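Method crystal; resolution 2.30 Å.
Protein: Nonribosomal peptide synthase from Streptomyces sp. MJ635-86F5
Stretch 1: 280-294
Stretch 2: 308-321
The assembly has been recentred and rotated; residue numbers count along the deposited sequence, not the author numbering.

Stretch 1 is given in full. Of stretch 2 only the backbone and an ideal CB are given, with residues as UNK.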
# COMPACT_ATOMS: atom_id res chain seq x y z
N LEU A 280 -15.66 -4.20 6.80
CA LEU A 280 -15.94 -2.81 7.09
C LEU A 280 -17.43 -2.49 6.99
O LEU A 280 -17.96 -1.69 7.76
CB LEU A 280 -15.17 -1.92 6.11
CG LEU A 280 -15.57 -0.47 6.05
CD1 LEU A 280 -15.27 0.19 7.38
CD2 LEU A 280 -14.80 0.23 4.93
N TRP A 281 -18.09 -3.05 5.98
CA TRP A 281 -19.45 -2.66 5.64
C TRP A 281 -20.54 -3.39 6.44
O TRP A 281 -21.64 -2.89 6.53
CB TRP A 281 -19.68 -2.87 4.13
CG TRP A 281 -18.81 -1.95 3.30
CD1 TRP A 281 -17.61 -2.26 2.72
CD2 TRP A 281 -19.05 -0.59 3.01
NE1 TRP A 281 -17.11 -1.17 2.07
CE2 TRP A 281 -17.98 -0.13 2.23
CE3 TRP A 281 -20.07 0.29 3.32
CZ2 TRP A 281 -17.90 1.16 1.78
CZ3 TRP A 281 -19.99 1.61 2.83
CH2 TRP A 281 -18.91 2.02 2.10
N ARG A 282 -20.22 -4.56 7.01
CA ARG A 282 -21.21 -5.38 7.71
C ARG A 282 -21.93 -4.64 8.84
O ARG A 282 -23.15 -4.62 8.87
CB ARG A 282 -20.61 -6.69 8.22
CG ARG A 282 -20.78 -7.88 7.26
CD ARG A 282 -21.03 -9.21 7.99
NE ARG A 282 -19.83 -9.69 8.70
CZ ARG A 282 -18.73 -10.21 8.14
NH1 ARG A 282 -18.61 -10.37 6.82
NH2 ARG A 282 -17.72 -10.58 8.93
N PRO A 283 -21.18 -4.03 9.76
CA PRO A 283 -21.87 -3.19 10.75
C PRO A 283 -22.69 -2.01 10.16
O PRO A 283 -23.65 -1.54 10.77
CB PRO A 283 -20.72 -2.66 11.62
CG PRO A 283 -19.61 -3.62 11.43
CD PRO A 283 -19.75 -4.16 10.04
N LEU A 284 -22.30 -1.49 9.00
CA LEU A 284 -22.97 -0.29 8.49
C LEU A 284 -24.27 -0.71 7.86
O LEU A 284 -25.26 -0.04 8.02
CB LEU A 284 -22.07 0.45 7.52
CG LEU A 284 -20.64 0.73 8.03
CD1 LEU A 284 -19.74 1.25 6.92
CD2 LEU A 284 -20.66 1.71 9.21
N ILE A 285 -24.26 -1.84 7.16
CA ILE A 285 -25.50 -2.44 6.61
C ILE A 285 -26.48 -2.81 7.72
O ILE A 285 -27.63 -2.37 7.73
CB ILE A 285 -25.28 -3.80 5.87
CG1 ILE A 285 -24.17 -3.73 4.81
CG2 ILE A 285 -26.58 -4.27 5.24
CD1 ILE A 285 -24.45 -2.78 3.69
N ARG A 286 -25.98 -3.62 8.65
CA ARG A 286 -26.77 -4.18 9.72
C ARG A 286 -27.42 -3.09 10.55
O ARG A 286 -28.61 -3.14 10.76
CB ARG A 286 -25.87 -5.06 10.60
CG ARG A 286 -26.51 -5.57 11.89
CD ARG A 286 -27.36 -6.83 11.74
NE ARG A 286 -26.77 -8.00 12.40
CZ ARG A 286 -26.56 -8.13 13.71
NH1 ARG A 286 -26.87 -7.16 14.56
NH2 ARG A 286 -26.01 -9.26 14.18
N HIS A 287 -26.63 -2.12 11.03
CA HIS A 287 -27.14 -1.09 11.95
C HIS A 287 -27.67 0.16 11.31
O HIS A 287 -28.52 0.80 11.90
CB HIS A 287 -26.05 -0.69 12.96
CG HIS A 287 -25.69 -1.81 13.88
ND1 HIS A 287 -26.55 -2.25 14.87
CD2 HIS A 287 -24.62 -2.63 13.92
CE1 HIS A 287 -26.00 -3.28 15.49
NE2 HIS A 287 -24.83 -3.53 14.94
N GLU A 288 -27.14 0.57 10.16
CA GLU A 288 -27.47 1.89 9.62
C GLU A 288 -27.68 1.91 8.11
O GLU A 288 -27.16 2.78 7.42
CB GLU A 288 -26.37 2.90 9.98
CG GLU A 288 -26.02 3.01 11.45
CD GLU A 288 -27.11 3.67 12.27
OE1 GLU A 288 -28.10 4.16 11.69
OE2 GLU A 288 -26.95 3.71 13.51
N PRO A 289 -28.49 0.97 7.60
CA PRO A 289 -28.65 0.85 6.17
C PRO A 289 -29.18 2.10 5.48
O PRO A 289 -28.82 2.33 4.33
CB PRO A 289 -29.61 -0.34 6.01
CG PRO A 289 -30.34 -0.43 7.30
CD PRO A 289 -29.40 0.09 8.34
N ASP A 290 -30.00 2.91 6.14
CA ASP A 290 -30.50 4.12 5.52
C ASP A 290 -29.42 5.16 5.35
O ASP A 290 -29.40 5.87 4.36
CB ASP A 290 -31.63 4.74 6.33
CG ASP A 290 -32.91 3.92 6.29
OD1 ASP A 290 -33.11 3.16 5.31
OD2 ASP A 290 -33.73 4.04 7.23
N LEU A 291 -28.52 5.26 6.32
CA LEU A 291 -27.40 6.19 6.16
C LEU A 291 -26.42 5.73 5.06
O LEU A 291 -25.90 6.56 4.29
CB LEU A 291 -26.69 6.40 7.49
CG LEU A 291 -27.57 7.03 8.60
CD1 LEU A 291 -26.78 7.13 9.90
CD2 LEU A 291 -28.08 8.40 8.18
N VAL A 292 -26.22 4.42 4.94
CA VAL A 292 -25.39 3.88 3.86
C VAL A 292 -25.98 4.28 2.50
O VAL A 292 -25.30 4.83 1.65
CB VAL A 292 -25.25 2.35 3.96
CG1 VAL A 292 -24.61 1.78 2.71
CG2 VAL A 292 -24.43 1.99 5.20
N ALA A 293 -27.26 3.98 2.33
CA ALA A 293 -28.02 4.38 1.14
C ALA A 293 -27.96 5.85 0.86
O ALA A 293 -28.11 6.27 -0.26
CB ALA A 293 -29.49 3.95 1.28
N GLY A 294 -27.72 6.65 1.89
CA GLY A 294 -27.67 8.11 1.74
C GLY A 294 -26.31 8.70 1.44
O GLY A 294 -26.19 9.92 1.38
N UNK A 308 -15.21 -11.86 0.68
CA UNK A 308 -16.47 -11.12 0.84
C UNK A 308 -17.63 -12.14 0.68
O UNK A 308 -17.86 -12.61 -0.43
CB UNK A 308 -16.58 -9.98 -0.18
N UNK A 309 -18.36 -12.48 1.77
CA UNK A 309 -19.59 -13.28 1.56
C UNK A 309 -20.53 -12.63 0.52
O UNK A 309 -20.84 -11.43 0.62
CB UNK A 309 -20.33 -13.45 2.89
N UNK A 310 -20.97 -13.39 -0.48
CA UNK A 310 -21.65 -12.78 -1.62
C UNK A 310 -22.99 -12.14 -1.27
O UNK A 310 -23.42 -11.18 -1.88
CB UNK A 310 -21.87 -13.83 -2.71
N UNK A 311 -23.65 -12.68 -0.25
CA UNK A 311 -24.92 -12.14 0.20
C UNK A 311 -24.75 -10.72 0.69
O UNK A 311 -25.56 -9.86 0.38
CB UNK A 311 -25.52 -13.01 1.30
N UNK A 312 -23.68 -10.49 1.44
CA UNK A 312 -23.38 -9.17 1.96
C UNK A 312 -23.16 -8.19 0.80
O UNK A 312 -23.68 -7.07 0.81
CB UNK A 312 -22.15 -9.22 2.87
N UNK A 313 -22.41 -8.62 -0.21
CA UNK A 313 -22.09 -7.78 -1.36
C UNK A 313 -23.34 -7.36 -2.10
O UNK A 313 -23.50 -6.18 -2.42
CB UNK A 313 -21.14 -8.51 -2.31
N UNK A 314 -24.20 -8.34 -2.37
CA UNK A 314 -25.49 -8.08 -3.02
C UNK A 314 -26.31 -7.06 -2.24
O UNK A 314 -26.88 -6.12 -2.79
CB UNK A 314 -26.28 -9.38 -3.17
N UNK A 315 -26.34 -7.23 -0.93
CA UNK A 315 -27.02 -6.31 -0.05
C UNK A 315 -26.41 -4.91 -0.24
O UNK A 315 -27.14 -3.93 -0.47
CB UNK A 315 -26.92 -6.77 1.40
N UNK A 316 -25.09 -4.84 -0.21
CA UNK A 316 -24.37 -3.55 -0.42
C UNK A 316 -24.64 -2.90 -1.78
O UNK A 316 -24.97 -1.71 -1.82
CB UNK A 316 -22.86 -3.77 -0.28
N UNK A 317 -24.57 -3.69 -2.87
CA UNK A 317 -25.01 -3.17 -4.18
C UNK A 317 -26.42 -2.60 -4.14
O UNK A 317 -26.70 -1.56 -4.73
CB UNK A 317 -24.94 -4.28 -5.23
N UNK A 318 -27.31 -3.34 -3.48
CA UNK A 318 -28.71 -2.93 -3.29
C UNK A 318 -28.89 -1.60 -2.60
O UNK A 318 -29.71 -0.79 -3.00
CB UNK A 318 -29.45 -4.00 -2.48
N UNK A 319 -28.09 -1.33 -1.58
CA UNK A 319 -28.13 -0.03 -0.93
C UNK A 319 -27.41 1.06 -1.73
O UNK A 319 -27.72 2.23 -1.56
CB UNK A 319 -27.51 -0.14 0.47
N UNK A 320 -26.45 0.68 -2.57
CA UNK A 320 -25.64 1.65 -3.30
C UNK A 320 -25.67 1.38 -4.80
O UNK A 320 -24.67 0.98 -5.37
CB UNK A 320 -24.20 1.63 -2.79
N UNK A 321 -26.84 1.59 -5.43
CA UNK A 321 -26.95 1.35 -6.88
C UNK A 321 -26.13 2.35 -7.67
O UNK A 321 -25.95 3.49 -7.23
CB UNK A 321 -28.41 1.42 -7.33

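At position 308 the backbone is extended (phi/psi -101/109), CA-to-CB points sideways, and nothing of stretch 1 lies within 5.5 Å of the ideal CB, so the choice is wide. Phe-308 swings its ring nearer without making contact. Position 309 precedes the helix as its N-cap; phi of -53° admits proline, small polar residues would also suit, and CB points toward Arg-282. Pro-309 is found, with CG 3.9 Å from Arg-282 NH1.

Positions 310 and 311 open the helix out of reach of stretch 1, which sets no demand; they are Leu-310 and Gly-311.

Position 312 points toward stretch 1, its ideal CB 4.8 Å from Arg-282 CG. A guanidinium so near favours an acidic side chain, with Asn or Gln as neutral alternatives. Asp-312 answers with a salt bridge: Arg-282 NH1 gives a weak hydrogen bond to Asp-312 OD2 at 3.3 Å, near the guanidinium plane.

Position 313 points away and 314 is out of reach, so many helix formers would fit; Leu-313 and Arg-314 occupy them.

At 315 CB points toward stretch 1, 4.6 Å from Ile-285 CG2. An aliphatic residue could cover that methyl, as could the stem of a longer polar one. Glu-315 OE1 lies 3.2 Å from Ile-285 CG2, a close contact without a hydrogen bond.

Position 316 starts sideways, yet its ideal CB is 4.4 Å from Ile-285 CD1, and the indole of Trp-281 lies within reach of a longer chain. Leu, Met or Ile would suit. Leu-316 places CD2 over one indole face, 4.1 Å from the centroid of the Trp-281 five-membered ring, while Leu-316 CD1 lies 3.8 Å from Ile-285 CD1.

Position 317 is out of reach; most helix formers would suit, and Gln-317 is found. At 318, also out of reach, an ideal CB would be crowded by Glu-315 O at 3.1 Å, which favours the glycine found, Gly-318.

Position 319 points toward an apolar site, with Val-292 CG1 4.1 Å from the ideal CB and Ile-285 and Pro-289 nearby. A branched aliphatic or Met is expected. Leu-319 has CD1 3.3 Å from Ile-285 CD1 and CD2 4.2 Å from Pro-289 CB. Leu-319 O also receives a CA-H...O contact from Ala-293 CA at 3.5 Å.

Position 320 leaves helical angles and points sideways; Leu or Met could extend to Val-292 CG1, and a longer chain with a donor could approach Val-292 O. Leu-320 CD1 lies 4.0 Å from Val-292 CG1; separately, Leu-320 CD2 comes within 3.4 Å of Val-292 O. At 321, extended and out of reach, phi of -68° admits proline among many others; Pro-321 is found.

Stretch 2 (308-321) FPLGDLRELQGLLP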
# COMPACT_ATOMS: atom_id res chain seq x y z
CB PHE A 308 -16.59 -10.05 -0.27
CG PHE A 308 -17.37 -8.81 0.12
CD1 PHE A 308 -16.94 -7.54 -0.27
CD2 PHE A 308 -18.54 -8.90 0.86
CE1 PHE A 308 -17.65 -6.40 0.10
CE2 PHE A 308 -19.25 -7.76 1.22
CZ PHE A 308 -18.81 -6.51 0.84
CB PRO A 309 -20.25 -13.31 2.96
CG PRO A 309 -19.17 -12.94 3.92
CD PRO A 309 -18.23 -12.03 3.18
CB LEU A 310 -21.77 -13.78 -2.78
CG LEU A 310 -20.59 -13.81 -3.75
CD1 LEU A 310 -19.26 -13.90 -3.03
CD2 LEU A 310 -20.71 -14.97 -4.73
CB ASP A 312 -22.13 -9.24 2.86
CG ASP A 312 -22.38 -9.95 4.22
OD1 ASP A 312 -23.52 -10.33 4.53
OD2 ASP A 312 -21.40 -10.13 4.99
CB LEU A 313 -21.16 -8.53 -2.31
CG LEU A 313 -20.60 -7.82 -3.55
CD1 LEU A 313 -20.18 -6.39 -3.27
CD2 LEU A 313 -19.39 -8.60 -4.03
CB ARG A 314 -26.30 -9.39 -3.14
CG ARG A 314 -25.81 -10.38 -4.18
CD ARG A 314 -26.86 -11.45 -4.52
NE ARG A 314 -26.41 -12.41 -5.53
CZ ARG A 314 -25.73 -13.54 -5.28
NH1 ARG A 314 -25.38 -13.88 -4.04
NH2 ARG A 314 -25.36 -14.35 -6.28
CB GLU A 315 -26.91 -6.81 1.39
CG GLU A 315 -28.14 -6.57 2.25
CD GLU A 315 -28.04 -7.27 3.61
OE1 GLU A 315 -28.56 -6.70 4.60
OE2 GLU A 315 -27.40 -8.35 3.70
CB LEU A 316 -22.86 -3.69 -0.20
CG LEU A 316 -22.02 -2.40 -0.31
CD1 LEU A 316 -22.35 -1.43 0.81
CD2 LEU A 316 -20.52 -2.73 -0.30
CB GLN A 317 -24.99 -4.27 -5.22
CG GLN A 317 -23.62 -4.74 -5.62
CD GLN A 317 -23.67 -5.79 -6.71
OE1 GLN A 317 -24.35 -6.83 -6.59
NE2 GLN A 317 -22.95 -5.53 -7.79
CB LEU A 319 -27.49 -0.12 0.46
CG LEU A 319 -28.12 -1.08 1.46
CD1 LEU A 319 -27.23 -1.24 2.68
CD2 LEU A 319 -29.51 -0.58 1.84
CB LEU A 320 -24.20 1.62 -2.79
CG LEU A 320 -24.05 2.21 -1.38
CD1 LEU A 320 -22.69 1.87 -0.81
CD2 LEU A 320 -24.31 3.70 -1.37
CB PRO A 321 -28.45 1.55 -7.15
CG PRO A 321 -28.92 2.47 -6.05
CD PRO A 321 -28.10 2.13 -4.85
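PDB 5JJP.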